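Long-range contacts in 4-oxalocrotonate tautomerase (Staphylococcus aureus, PDB 2X4K), which is a small enzyme of the tautomerase family, built on the beta-alpha-beta fold and assembled here from six copies of one short chain: residues A[5-10]-A[42-47]; A[10-15]-A[48-53]. One frame throughout, in Å; residues are numbered along the deposited sequence.

Contact 1 (A[5-10]-A[42-47]); sequences IVNVKL and HVVIEE. With ZN (zinc ion), chain E.
Backbone hydrogen bonds set the register of strands 5-10 and 42-47, which run parallel with their axes 4.7 Å apart and 17° between them. Five N-H...O bonds alternate between the strands, from V6 N to H42 O at 2.8 Å through to L10 N on E46 O at 3.1 Å; the one from E46 N to V8 O is the straightest (173°).

Apolar packing dominates the face of V6, V8, L10, V43 and I45, with E47 as its charged end, OE1 bonded to H52 of a third subunit. L10, with CG in the crowded position (chi1 82°), swings CD2 obliquely to 3.5 Å from I45 CG2. Helix 16-34 covers this face as in a beta-alpha-beta unit, V26 on V6 and V23 on I45.

Most of the charge and the zinc sites lie on the other face. K9 and E46 run side by side, the chi4 bend of K9 placing NZ 3.0 Å from E46 OE1, above the carboxylate plane, in a salt bridge. E46 OE2 binds another zinc, shared with E46 of the third subunit. H42 NE2 binds zinc at 2.0 Å, with a water, H42 of a fourth subunit and D62 of a second as the other ligands, while its ND1 bonds to P4 O. One face thus packs mainly on helix 16-34 and the other carries the zinc links, though both also meet neighbouring subunits.

Contact 2 (A[10-15]-A[48-53]); sequences LLEGRS and MKPNHY
L11 lays its CD1 methyl against the edge of the Y53 ring, 3.3 Å from Y53 OH and 4.1 Å from Y53 CE2, the side chains crossing at about a right angle. With CG anti to the backbone N (chi1 178°), the same methyl reaches P50 CD at 3.8 Å, so one branch of L11 touches both P50 in the loop and Y53, which opens strand 53-55. M48 bends at chi3 (-79°) and sets CE over one face of the Y53 ring, offset toward its rim and 3.7 Å above the plane.

Two backbone bonds extend the parallel pairing. M48 N meets L10 O at 2.8 Å within the carbonyl plane, whereas E12 N approaches M48 O from above its plane at 2.9 Å. The extended chain of E12 lies obliquely over K49, with OE1 3.5 Å from K49 CG; E12 OE1 and K49 NZ stay 5.7 Å apart. R14 folds back to bond L11 O through NH2, nearly straight at 169° but from above the carbonyl plane.

The contact joins the end of strand 5-11 to that of strand 42-48 and the loop into strand 53-55, mainly by main-chain bonds and apolar overlap; the E12 and K49 charges form no salt bridge and probably add only weak attraction.

From the N terminus the chain runs along strand 5-11, passes through 12-15 into helix 16-34, and returns on strand 42-48. Contact 1 closes this beta-alpha-beta crossover, with 31 residues between its segments. Contact 2 closes a shifted loop around the same helix, from 10-15 to 48-53, and the two cross rather than nest because their segments alternate along the chain. They share L10, and their centres lie about 13 Å apart. E47 OE2 of contact 1 probably accepts a hydrogen bond from G13 N of contact 2 at 2.9 Å, tying the turn before the helix to strand 42-48. Together they join the two parallel strands to the approach to hairpin 53-59.

Contact 1 (A[5-10]-A[42-47])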
ATOM      1  N   ILE A   5       2.093   2.299 -11.121  1.00  8.98           N
ATOM      2  CA  ILE A   5       1.287   1.307 -10.439  1.00 10.09           C
ATOM      3  C   ILE A   5       0.236   2.056  -9.651  1.00  9.17           C
ATOM      4  O   ILE A   5       0.562   2.822  -8.748  1.00  8.94           O
ATOM      5  CB  ILE A   5       2.135   0.463  -9.503  1.00 11.17           C
ATOM      6  CG1 ILE A   5       3.188  -0.272 -10.323  1.00 14.06           C
ATOM      7  CG2 ILE A   5       1.269  -0.514  -8.721  1.00 12.99           C
ATOM      8  CD1 ILE A   5       4.070  -1.149  -9.511  1.00 16.79           C
ATOM      9  N   VAL A   6      -1.018   1.834 -10.017  1.00  9.04           N
ATOM     10  CA  VAL A   6      -2.137   2.524  -9.430  1.00  8.97           C
ATOM     11  C   VAL A   6      -2.923   1.547  -8.581  1.00  8.25           C
ATOM     12  O   VAL A   6      -3.216   0.431  -9.017  1.00 10.46           O
ATOM     13  CB  VAL A   6      -3.049   3.084 -10.526  1.00  9.83           C
ATOM     14  CG1 VAL A   6      -4.168   3.905  -9.916  1.00 11.50           C
ATOM     15  CG2 VAL A   6      -2.253   3.922 -11.506  1.00 11.35           C
ATOM     16  N   ASN A   7      -3.244   1.968  -7.364  1.00  7.25           N
ATOM     17  CA  ASN A   7      -4.089   1.209  -6.471  1.00  7.65           C
ATOM     18  C   ASN A   7      -5.320   2.052  -6.173  1.00  7.50           C
ATOM     19  O   ASN A   7      -5.195   3.216  -5.789  1.00  9.14           O
ATOM     20  CB  ASN A   7      -3.331   0.902  -5.186  1.00  8.41           C
ATOM     21  CG  ASN A   7      -4.020  -0.132  -4.343  1.00  9.93           C
ATOM     22  OD1 ASN A   7      -4.740   0.198  -3.403  1.00 14.36           O
ATOM     23  ND2 ASN A   7      -3.808  -1.403  -4.679  1.00 11.81           N
ATOM     24  N   VAL A   8      -6.502   1.488  -6.390  1.00  7.59           N
ATOM     25  CA  VAL A   8      -7.740   2.197  -6.118  1.00  8.29           C
ATOM     26  C   VAL A   8      -8.507   1.443  -5.041  1.00  8.24           C
ATOM     27  O   VAL A   8      -8.949   0.320  -5.263  1.00  9.35           O
ATOM     28  CB  VAL A   8      -8.646   2.303  -7.362  1.00  8.98           C
ATOM     29  CG1 VAL A   8      -9.893   3.123  -7.023  1.00 10.31           C
ATOM     30  CG2 VAL A   8      -7.900   2.903  -8.540  1.00 10.22           C
ATOM     31  N   LYS A   9      -8.662   2.058  -3.876  1.00  8.27           N
ATOM     32  CA  LYS A   9      -9.501   1.524  -2.813  1.00  8.56           C
ATOM     33  C   LYS A   9     -10.843   2.212  -2.894  1.00  9.09           C
ATOM     34  O   LYS A   9     -10.902   3.435  -2.926  1.00  9.89           O
ATOM     35  CB  LYS A   9      -8.882   1.797  -1.441  1.00  9.15           C
ATOM     36  CG  LYS A   9      -7.583   1.056  -1.160  1.00 10.35           C
ATOM     37  CD  LYS A   9      -6.928   1.601   0.115  1.00 12.19           C
ATOM     38  CE  LYS A   9      -5.568   0.991   0.397  1.00 14.28           C
ATOM     39  NZ  LYS A   9      -5.684  -0.389   0.938  1.00 16.05           N
ATOM     40  N   LEU A  10     -11.925   1.443  -2.928  1.00  8.83           N
ATOM     41  CA  LEU A  10     -13.245   2.058  -2.951  1.00  9.92           C
ATOM     42  C   LEU A  10     -14.287   1.098  -2.406  1.00  9.57           C
ATOM     43  O   LEU A  10     -14.035  -0.082  -2.222  1.00  9.65           O
ATOM     44  CB  LEU A  10     -13.609   2.565  -4.355  1.00 10.42           C
ATOM     45  CG  LEU A  10     -14.170   1.582  -5.379  1.00 12.21           C
ATOM     46  CD1 LEU A  10     -14.548   2.329  -6.651  1.00 14.45           C
ATOM     47  CD2 LEU A  10     -13.160   0.478  -5.673  1.00 12.85           C
ATOM     48  N   HIS A  42      -0.229   0.012 -14.697  1.00  8.27           N
ATOM     49  CA  HIS A  42      -0.890  -1.093 -14.019  1.00  8.65           C
ATOM     50  C   HIS A  42      -1.915  -0.548 -13.045  1.00  8.64           C
ATOM     51  O   HIS A  42      -1.639   0.431 -12.354  1.00  9.17           O
ATOM     52  CB  HIS A  42       0.149  -1.901 -13.253  1.00  9.62           C
ATOM     53  CG  HIS A  42       1.313  -2.301 -14.092  1.00 10.32           C
ATOM     54  ND1 HIS A  42       2.328  -1.429 -14.416  1.00 10.51           N
ATOM     55  CD2 HIS A  42       1.614  -3.470 -14.698  1.00 10.59           C
ATOM     56  CE1 HIS A  42       3.215  -2.051 -15.171  1.00 10.71           C
ATOM     57  NE2 HIS A  42       2.803  -3.289 -15.363  1.00 11.09           N
ATOM     58  N   VAL A  43      -3.078  -1.188 -12.969  1.00  8.50           N
ATOM     59  CA  VAL A  43      -4.129  -0.761 -12.060  1.00  8.72           C
ATOM     60  C   VAL A  43      -4.632  -1.948 -11.256  1.00  8.66           C
ATOM     61  O   VAL A  43      -4.923  -3.006 -11.813  1.00  9.87           O
ATOM     62  CB  VAL A  43      -5.305  -0.101 -12.804  1.00  9.45           C
ATOM     63  CG1 VAL A  43      -6.396   0.343 -11.821  1.00 11.06           C
ATOM     64  CG2 VAL A  43      -4.817   1.065 -13.637  1.00 10.67           C
ATOM     65  N   VAL A  44      -4.734  -1.760  -9.946  1.00  7.84           N
ATOM     66  CA  VAL A  44      -5.333  -2.724  -9.046  1.00  8.56           C
ATOM     67  C   VAL A  44      -6.468  -2.049  -8.296  1.00  8.20           C
ATOM     68  O   VAL A  44      -6.304  -0.934  -7.810  1.00  9.01           O
ATOM     69  CB  VAL A  44      -4.303  -3.254  -8.033  1.00  9.23           C
ATOM     70  CG1 VAL A  44      -4.969  -4.151  -6.990  1.00 11.60           C
ATOM     71  CG2 VAL A  44      -3.169  -3.981  -8.760  1.00 10.85           C
ATOM     72  N   ILE A  45      -7.601  -2.741  -8.224  1.00  8.77           N
ATOM     73  CA  ILE A  45      -8.760  -2.266  -7.489  0.50  9.26           C
ATOM     74  C   ILE A  45      -8.939  -3.123  -6.241  1.00  9.39           C
ATOM     75  O   ILE A  45      -8.941  -4.355  -6.317  1.00 10.69           O
ATOM     76  CB  ILE A  45     -10.036  -2.336  -8.343  0.50  9.99           C
ATOM     77  CG1 ILE A  45      -9.848  -1.600  -9.671  0.50 10.94           C
ATOM     78  CG2 ILE A  45     -11.207  -1.721  -7.591  0.50 11.43           C
ATOM     79  CD1 ILE A  45     -10.911  -1.935 -10.686  0.50 11.70           C
ATOM     80  N   GLU A  46      -9.069  -2.464  -5.093  1.00  9.07           N
ATOM     81  CA  GLU A  46      -9.354  -3.126  -3.830  1.00  9.87           C
ATOM     82  C   GLU A  46     -10.680  -2.611  -3.326  1.00  9.87           C
ATOM     83  O   GLU A  46     -10.801  -1.435  -3.000  1.00 10.94           O
ATOM     84  CB  GLU A  46      -8.283  -2.811  -2.794  1.00 10.46           C
ATOM     85  CG  GLU A  46      -6.908  -3.305  -3.154  1.00 11.49           C
ATOM     86  CD  GLU A  46      -5.953  -3.163  -1.999  1.00 11.49           C
ATOM     87  OE1 GLU A  46      -5.735  -2.020  -1.542  1.00 13.62           O
ATOM     88  OE2 GLU A  46      -5.449  -4.201  -1.517  1.00 12.30           O
ATOM     89  N   GLU A  47     -11.671  -3.489  -3.256  1.00 10.30           N
ATOM     90  CA  GLU A  47     -12.982  -3.109  -2.757  0.50 10.85           C
ATOM     91  C   GLU A  47     -13.010  -3.242  -1.235  1.00 11.34           C
ATOM     92  O   GLU A  47     -12.413  -4.163  -0.666  1.00 12.99           O
ATOM     93  CB  GLU A  47     -14.073  -3.941  -3.435  0.50 11.44           C
ATOM     94  CG  GLU A  47     -14.229  -3.607  -4.919  0.50 11.97           C
ATOM     95  CD  GLU A  47     -15.378  -4.344  -5.592  0.50 13.18           C
ATOM     96  OE1 GLU A  47     -15.110  -5.342  -6.282  0.50 15.03           O
ATOM     97  OE2 GLU A  47     -16.547  -3.933  -5.444  0.50 11.68           O
TER
HETATM   98 ZN    ZN E1064       3.897  -4.798 -16.163  1.00 14.38          ZN
HETATM   99  O   HOH W   1       2.382  -6.546 -16.734  1.00 10.15           O

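Contact 2 (A[10-15]-A[48-53])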
ATOM      1  N   LEU A  10     -11.925   1.443  -2.928  1.00  8.83           N
ATOM      2  CA  LEU A  10     -13.245   2.058  -2.951  1.00  9.92           C
ATOM      3  C   LEU A  10     -14.287   1.098  -2.406  1.00  9.57           C
ATOM      4  O   LEU A  10     -14.035  -0.082  -2.222  1.00  9.65           O
ATOM      5  CB  LEU A  10     -13.609   2.565  -4.355  1.00 10.42           C
ATOM      6  CG  LEU A  10     -14.170   1.582  -5.379  1.00 12.21           C
ATOM      7  CD1 LEU A  10     -14.548   2.329  -6.651  1.00 14.45           C
ATOM      8  CD2 LEU A  10     -13.160   0.478  -5.673  1.00 12.85           C
ATOM      9  N   LEU A  11     -15.463   1.639  -2.136  1.00 10.66           N
ATOM     10  CA  LEU A  11     -16.564   0.873  -1.581  1.00 11.09           C
ATOM     11  C   LEU A  11     -16.918  -0.312  -2.465  1.00 11.14           C
ATOM     12  O   LEU A  11     -17.018  -0.171  -3.683  1.00 11.97           O
ATOM     13  CB  LEU A  11     -17.783   1.779  -1.452  1.00 12.30           C
ATOM     14  CG  LEU A  11     -19.079   1.166  -0.935  1.00 13.50           C
ATOM     15  CD1 LEU A  11     -18.903   0.630   0.469  1.00 14.03           C
ATOM     16  CD2 LEU A  11     -20.184   2.199  -0.981  1.00 15.33           C
ATOM     17  N   GLU A  12     -17.141  -1.463  -1.845  1.00 11.29           N
ATOM     18  CA  GLU A  12     -17.531  -2.665  -2.569  1.00 13.00           C
ATOM     19  C   GLU A  12     -18.881  -2.525  -3.260  1.00 13.77           C
ATOM     20  O   GLU A  12     -19.666  -1.628  -2.955  1.00 14.21           O
ATOM     21  CB  GLU A  12     -17.590  -3.847  -1.612  1.00 13.91           C
ATOM     22  CG  GLU A  12     -18.709  -3.719  -0.599  1.00 15.90           C
ATOM     23  CD  GLU A  12     -18.753  -4.859   0.382  1.00 18.91           C
ATOM     24  OE1 GLU A  12     -18.031  -5.858   0.176  1.00 22.05           O
ATOM     25  OE2 GLU A  12     -19.516  -4.748   1.362  1.00 20.91           O
ATOM     26  N   GLY A  13     -19.132  -3.439  -4.187  1.00 15.36           N
ATOM     27  CA  GLY A  13     -20.414  -3.522  -4.867  1.00 15.94           C
ATOM     28  C   GLY A  13     -20.436  -2.851  -6.224  1.00 16.91           C
ATOM     29  O   GLY A  13     -21.503  -2.663  -6.801  1.00 17.67           O
ATOM     30  N   ARG A  14     -19.270  -2.508  -6.754  1.00 17.72           N
ATOM     31  CA  ARG A  14     -19.208  -1.900  -8.078  1.00 18.79           C
ATOM     32  C   ARG A  14     -19.577  -2.950  -9.124  1.00 18.63           C
ATOM     33  O   ARG A  14     -19.291  -4.124  -8.946  1.00 18.12           O
ATOM     34  CB  ARG A  14     -17.811  -1.319  -8.341  1.00 19.11           C
ATOM     35  CG  ARG A  14     -17.540   0.079  -7.730  1.00 20.65           C
ATOM     36  CD  ARG A  14     -18.191   0.308  -6.364  1.00 22.60           C
ATOM     37  NE  ARG A  14     -19.615   0.629  -6.445  1.00 25.29           N
ATOM     38  CZ  ARG A  14     -20.397   0.866  -5.393  1.00 26.43           C
ATOM     39  NH1 ARG A  14     -21.682   1.146  -5.578  1.00 27.90           N
ATOM     40  NH2 ARG A  14     -19.907   0.836  -4.160  1.00 26.90           N
ATOM     41  N   SER A  15     -20.225  -2.529 -10.209  1.00 18.29           N
ATOM     42  CA  SER A  15     -20.550  -3.445 -11.303  1.00 17.88           C
ATOM     43  C   SER A  15     -19.286  -3.808 -12.066  1.00 17.11           C
ATOM     44  O   SER A  15     -18.299  -3.073 -12.012  1.00 16.26           O
ATOM     45  CB  SER A  15     -21.577  -2.827 -12.250  1.00 17.78           C
ATOM     46  OG  SER A  15     -20.988  -1.793 -13.015  1.00 18.20           O
ATOM     47  N   MET A  48     -13.692  -2.304  -0.584  1.00 11.22           N
ATOM     48  CA  MET A  48     -13.760  -2.248   0.871  1.00 12.10           C
ATOM     49  C   MET A  48     -15.193  -2.331   1.351  1.00 12.19           C
ATOM     50  O   MET A  48     -16.083  -1.686   0.798  1.00 12.16           O
ATOM     51  CB  MET A  48     -13.195  -0.918   1.386  1.00 12.16           C
ATOM     52  CG  MET A  48     -11.839  -0.508   0.856  1.00 13.80           C
ATOM     53  SD  MET A  48     -11.315   1.037   1.616  1.00 16.04           S
ATOM     54  CE  MET A  48     -12.236   2.271   0.703  1.00 15.50           C
ATOM     55  N   LYS A  49     -15.408  -3.086   2.419  1.00 12.83           N
ATOM     56  CA  LYS A  49     -16.695  -3.070   3.107  1.00 13.83           C
ATOM     57  C   LYS A  49     -16.822  -1.762   3.889  1.00 13.30           C
ATOM     58  O   LYS A  49     -15.824  -1.254   4.410  1.00 11.61           O
ATOM     59  CB  LYS A  49     -16.806  -4.250   4.070  1.00 15.07           C
ATOM     60  CG  LYS A  49     -16.692  -5.605   3.399  1.00 18.03           C
ATOM     61  CD  LYS A  49     -16.792  -6.739   4.399  1.00 21.60           C
ATOM     62  CE  LYS A  49     -16.745  -8.090   3.704  1.00 24.28           C
ATOM     63  NZ  LYS A  49     -16.818  -9.224   4.665  1.00 26.41           N
ATOM     64  N   PRO A  50     -18.047  -1.224   4.003  1.00 14.70           N
ATOM     65  CA  PRO A  50     -18.245   0.058   4.685  1.00 15.02           C
ATOM     66  C   PRO A  50     -17.913   0.039   6.179  1.00 14.49           C
ATOM     67  O   PRO A  50     -17.665   1.091   6.759  1.00 14.77           O
ATOM     68  CB  PRO A  50     -19.732   0.351   4.454  1.00 16.31           C
ATOM     69  CG  PRO A  50     -20.340  -0.968   4.179  1.00 17.23           C
ATOM     70  CD  PRO A  50     -19.304  -1.736   3.437  1.00 15.83           C
ATOM     71  N   ASN A  51     -17.894  -1.143   6.789  1.00 14.19           N
ATOM     72  CA  ASN A  51     -17.476  -1.273   8.179  1.00 14.32           C
ATOM     73  C   ASN A  51     -15.947  -1.396   8.335  1.00 13.03           C
ATOM     74  O   ASN A  51     -15.457  -1.596   9.454  1.00 13.55           O
ATOM     75  CB  ASN A  51     -18.205  -2.446   8.851  1.00 15.49           C
ATOM     76  CG  ASN A  51     -17.742  -3.781   8.346  1.00 16.90           C
ATOM     77  OD1 ASN A  51     -17.341  -3.906   7.195  1.00 19.23           O
ATOM     78  ND2 ASN A  51     -17.778  -4.789   9.208  1.00 20.36           N
ATOM     79  N   HIS A  52     -15.200  -1.233   7.234  1.00 12.06           N
ATOM     80  CA  HIS A  52     -13.737  -1.311   7.262  0.50 11.58           C
ATOM     81  C   HIS A  52     -13.041  -0.015   6.902  1.00 11.14           C
ATOM     82  O   HIS A  52     -11.832   0.008   6.731  1.00 11.65           O
ATOM     83  CB  HIS A  52     -13.251  -2.402   6.321  0.50 11.55           C
ATOM     84  CG  HIS A  52     -13.398  -3.767   6.889  0.50 11.52           C
ATOM     85  ND1 HIS A  52     -14.628  -4.335   7.140  0.50 11.48           N
ATOM     86  CD2 HIS A  52     -12.472  -4.667   7.288  0.50 12.57           C
ATOM     87  CE1 HIS A  52     -14.450  -5.540   7.648  0.50 12.35           C
ATOM     88  NE2 HIS A  52     -13.153  -5.763   7.752  0.50 12.60           N
ATOM     89  N   TYR A  53     -13.782   1.081   6.788  1.00 10.73           N
ATOM     90  CA  TYR A  53     -13.131   2.363   6.537  1.00 10.87           C
ATOM     91  C   TYR A  53     -13.952   3.534   7.013  1.00 11.14           C
ATOM     92  O   TYR A  53     -15.165   3.435   7.206  1.00 11.68           O
ATOM     93  CB  TYR A  53     -12.778   2.534   5.056  1.00 10.90           C
ATOM     94  CG  TYR A  53     -13.950   2.738   4.142  1.00 11.07           C
ATOM     95  CD1 TYR A  53     -14.415   4.011   3.840  1.00 12.55           C
ATOM     96  CD2 TYR A  53     -14.574   1.655   3.539  1.00 12.20           C
ATOM     97  CE1 TYR A  53     -15.477   4.196   2.971  1.00 14.38           C
ATOM     98  CE2 TYR A  53     -15.642   1.825   2.673  1.00 14.20           C
ATOM     99  CZ  TYR A  53     -16.096   3.097   2.400  1.00 14.94           C
ATOM    100  OH  TYR A  53     -17.154   3.260   1.537  1.00 18.09           O
TER